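Local coordinates for protein FimX (Pseudomonas aeruginosa PAO1, PDB 3HV9), which belongs to the EAL-domain family of bacterial proteins, its crystallised fragment being a single domain built around a mixed beta-sheet enclosed by helices, at residues A[49-54]-A[105-110]. Residues are numbered along the deposited sequence; the frame is centred on the assembly and turned at random.
Sequences EVLLRL and FVHLSS
The side chains of His107 and Glu49 cross at about a right angle, while the ring and carboxylate planes are 44° apart. His107 NE2 donates to Glu49 OE2, on the anti side of the carboxylate and close to the ring plane; the modelled 2.5 Å is short and its exact value doubtful. With CG anti to the backbone N (chi1 -176°), the extended Glu49 reaches forward along the strand and off the sheet to the ring edge. Val50 O lies over one imidazole face, displaced toward the rim, while Leu51 CD2 packs obliquely 3.9 Å from His107 CE1. The strand segments run parallel, axes 34° apart, and Val50 N gives a nearly straight 2.9 Å bond to Phe105 O. A water bridges Val50 O to His107 N. Val50 and Val106 lie side by side, CG1 to CG2 3.8 Å, toward helix 77-97. Lys190 (salt bridge) and Gln245 hold Glu49 OE1; Gln139 also binds OE2. Glycerol, probably from the crystallisation liquor, bonds to Glu49 OE2 and weakly to His107 ND1, consistent with a polar pocket. Glu49-Val50-Leu51 occupies the place of the EAL signature, so this His-carboxylate hydrogen bond sits on the family's TIM-like barrel.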
ATOM      1  N   GLU A  49       5.003   3.816   1.986  1.00 29.92           N
ATOM      2  CA  GLU A  49       4.184   2.651   1.663  1.00 34.80           C
ATOM      3  C   GLU A  49       4.697   1.507   2.513  1.00 34.67           C
ATOM      4  O   GLU A  49       5.911   1.326   2.639  1.00 32.84           O
ATOM      5  CB  GLU A  49       4.308   2.276   0.187  1.00 30.59           C
ATOM      6  CG  GLU A  49       3.397   1.107  -0.230  1.00 30.45           C
ATOM      7  CD  GLU A  49       3.657   0.650  -1.651  1.00 44.33           C
ATOM      8  OE1 GLU A  49       4.608   1.181  -2.278  1.00 35.83           O
ATOM      9  OE2 GLU A  49       2.912  -0.229  -2.147  1.00 33.69           O
ATOM     10  N   VAL A  50       3.791   0.752   3.124  1.00 34.88           N
ATOM     11  CA  VAL A  50       4.228  -0.424   3.870  1.00 33.55           C
ATOM     12  C   VAL A  50       4.168  -1.711   3.050  1.00 36.53           C
ATOM     13  O   VAL A  50       3.278  -1.922   2.225  1.00 27.10           O
ATOM     14  CB  VAL A  50       3.647  -0.516   5.322  1.00 41.12           C
ATOM     15  CG1 VAL A  50       2.612   0.541   5.564  1.00 30.86           C
ATOM     16  CG2 VAL A  50       3.171  -1.926   5.673  1.00 28.00           C
ATOM     17  N   LEU A  51       5.193  -2.527   3.239  1.00 28.97           N
ATOM     18  CA  LEU A  51       5.390  -3.733   2.448  1.00 43.86           C
ATOM     19  C   LEU A  51       5.581  -4.895   3.414  1.00 32.56           C
ATOM     20  O   LEU A  51       6.171  -4.746   4.483  1.00 36.41           O
ATOM     21  CB  LEU A  51       6.614  -3.574   1.543  1.00 28.19           C
ATOM     22  CG  LEU A  51       6.549  -2.459   0.480  1.00 35.68           C
ATOM     23  CD1 LEU A  51       7.844  -2.385  -0.302  1.00 28.54           C
ATOM     24  CD2 LEU A  51       5.388  -2.655  -0.495  1.00 32.22           C
ATOM     25  N   LEU A  52       5.038  -6.043   3.069  1.00 30.12           N
ATOM     26  CA  LEU A  52       5.038  -7.136   4.009  1.00 35.79           C
ATOM     27  C   LEU A  52       6.055  -8.186   3.582  1.00 37.34           C
ATOM     28  O   LEU A  52       6.140  -8.535   2.404  1.00 36.67           O
ATOM     29  CB  LEU A  52       3.635  -7.750   4.087  1.00 32.17           C
ATOM     30  CG  LEU A  52       3.508  -8.928   5.053  1.00 31.46           C
ATOM     31  CD1 LEU A  52       3.636  -8.473   6.487  1.00 24.95           C
ATOM     32  CD2 LEU A  52       2.214  -9.651   4.833  1.00 37.76           C
ATOM     33  N   ARG A  53       6.830  -8.667   4.544  1.00 32.38           N
ATOM     34  CA  ARG A  53       7.680  -9.837   4.341  1.00 33.32           C
ATOM     35  C   ARG A  53       7.421 -10.871   5.432  1.00 34.89           C
ATOM     36  O   ARG A  53       7.031 -10.532   6.554  1.00 36.66           O
ATOM     37  CB  ARG A  53       9.155  -9.439   4.352  1.00 32.96           C
ATOM     38  CG  ARG A  53       9.527  -8.388   3.270  1.00 44.28           C
ATOM     39  CD  ARG A  53       9.433  -8.933   1.825  1.00 51.41           C
ATOM     40  NE  ARG A  53       9.918  -7.963   0.833  1.00 43.17           N
ATOM     41  CZ  ARG A  53       9.123  -7.180   0.106  1.00 62.51           C
ATOM     42  NH1 ARG A  53       7.802  -7.260   0.246  1.00 44.21           N
ATOM     43  NH2 ARG A  53       9.644  -6.318  -0.760  1.00 50.71           N
ATOM     44  N   LEU A  54       7.636 -12.131   5.092  1.00 34.08           N
ATOM     45  CA  LEU A  54       7.514 -13.230   6.031  1.00 31.37           C
ATOM     46  C   LEU A  54       8.852 -13.922   6.164  1.00 36.56           C
ATOM     47  O   LEU A  54       9.509 -14.248   5.157  1.00 36.29           O
ATOM     48  CB  LEU A  54       6.484 -14.227   5.510  1.00 31.92           C
ATOM     49  CG  LEU A  54       6.321 -15.579   6.210  1.00 37.31           C
ATOM     50  CD1 LEU A  54       5.812 -15.386   7.618  1.00 34.24           C
ATOM     51  CD2 LEU A  54       5.344 -16.442   5.417  1.00 26.04           C
ATOM     52  N   PHE A 105       0.766   4.267   3.605  1.00 35.98           N
ATOM     53  CA  PHE A 105      -0.067   3.642   2.593  1.00 27.05           C
ATOM     54  C   PHE A 105      -0.077   2.134   2.870  1.00 34.47           C
ATOM     55  O   PHE A 105       0.971   1.489   2.883  1.00 37.00           O
ATOM     56  CB  PHE A 105       0.517   3.931   1.194  1.00 32.82           C
ATOM     57  CG  PHE A 105       0.316   5.355   0.738  1.00 32.88           C
ATOM     58  CD1 PHE A 105      -0.499   5.643  -0.340  1.00 31.72           C
ATOM     59  CD2 PHE A 105       0.923   6.396   1.402  1.00 29.22           C
ATOM     60  CE1 PHE A 105      -0.700   6.948  -0.753  1.00 37.56           C
ATOM     61  CE2 PHE A 105       0.732   7.712   1.002  1.00 42.43           C
ATOM     62  CZ  PHE A 105      -0.075   7.991  -0.088  1.00 28.80           C
ATOM     63  N   VAL A 106      -1.256   1.570   3.088  1.00 37.42           N
ATOM     64  CA  VAL A 106      -1.368   0.172   3.495  1.00 29.32           C
ATOM     65  C   VAL A 106      -2.214  -0.577   2.467  1.00 39.23           C
ATOM     66  O   VAL A 106      -3.275  -0.104   2.050  1.00 37.85           O
ATOM     67  CB  VAL A 106      -2.003   0.052   4.921  1.00 38.89           C
ATOM     68  CG1 VAL A 106      -2.177  -1.410   5.337  1.00 30.12           C
ATOM     69  CG2 VAL A 106      -1.158   0.794   5.947  1.00 31.96           C
ATOM     70  N   HIS A 107      -1.737  -1.739   2.047  1.00 30.79           N
ATOM     71  CA  HIS A 107      -2.439  -2.528   1.049  1.00 40.81           C
ATOM     72  C   HIS A 107      -3.617  -3.250   1.667  1.00 40.15           C
ATOM     73  O   HIS A 107      -3.556  -3.722   2.801  1.00 40.55           O
ATOM     74  CB  HIS A 107      -1.523  -3.605   0.451  1.00 37.54           C
ATOM     75  CG  HIS A 107      -0.267  -3.078  -0.171  1.00 50.64           C
ATOM     76  ND1 HIS A 107       0.625  -3.889  -0.849  1.00 58.18           N
ATOM     77  CD2 HIS A 107       0.254  -1.827  -0.224  1.00 46.09           C
ATOM     78  CE1 HIS A 107       1.636  -3.163  -1.283  1.00 49.37           C
ATOM     79  NE2 HIS A 107       1.439  -1.907  -0.917  1.00 48.82           N
ATOM     80  N   LEU A 108      -4.674  -3.375   0.884  1.00 36.52           N
ATOM     81  CA  LEU A 108      -5.753  -4.273   1.210  1.00 38.66           C
ATOM     82  C   LEU A 108      -5.850  -5.303   0.116  1.00 37.20           C
ATOM     83  O   LEU A 108      -5.890  -4.952  -1.056  1.00 38.70           O
ATOM     84  CB  LEU A 108      -7.071  -3.511   1.280  1.00 33.47           C
ATOM     85  CG  LEU A 108      -7.154  -2.582   2.474  1.00 40.21           C
ATOM     86  CD1 LEU A 108      -8.476  -1.832   2.472  1.00 43.14           C
ATOM     87  CD2 LEU A 108      -6.973  -3.393   3.739  1.00 32.42           C
ATOM     88  N   SER A 109      -5.906  -6.573   0.501  1.00 33.30           N
ATOM     89  CA  SER A 109      -6.202  -7.642  -0.442  1.00 37.09           C
ATOM     90  C   SER A 109      -7.681  -7.601  -0.865  1.00 44.62           C
ATOM     91  O   SER A 109      -8.486  -6.868  -0.277  1.00 39.55           O
ATOM     92  CB  SER A 109      -5.896  -8.986   0.211  1.00 35.65           C
ATOM     93  OG  SER A 109      -6.764  -9.174   1.313  1.00 51.85           O
ATOM     94  N   SER A 110      -8.038  -8.377  -1.889  1.00 48.68           N
ATOM     95  CA  SER A 110      -9.426  -8.427  -2.349  1.00 49.71           C
ATOM     96  C   SER A 110     -10.295  -9.072  -1.285  1.00 45.52           C
ATOM     97  O   SER A 110     -11.443  -8.692  -1.098  1.00 45.78           O
ATOM     98  CB  SER A 110      -9.557  -9.210  -3.655  1.00 46.40           C
ATOM     99  OG  SER A 110      -9.018 -10.513  -3.510  1.00 47.30           O
TER
HETATM  100  O   HOH W   1       0.631  -2.831   2.973  1.00 34.88           O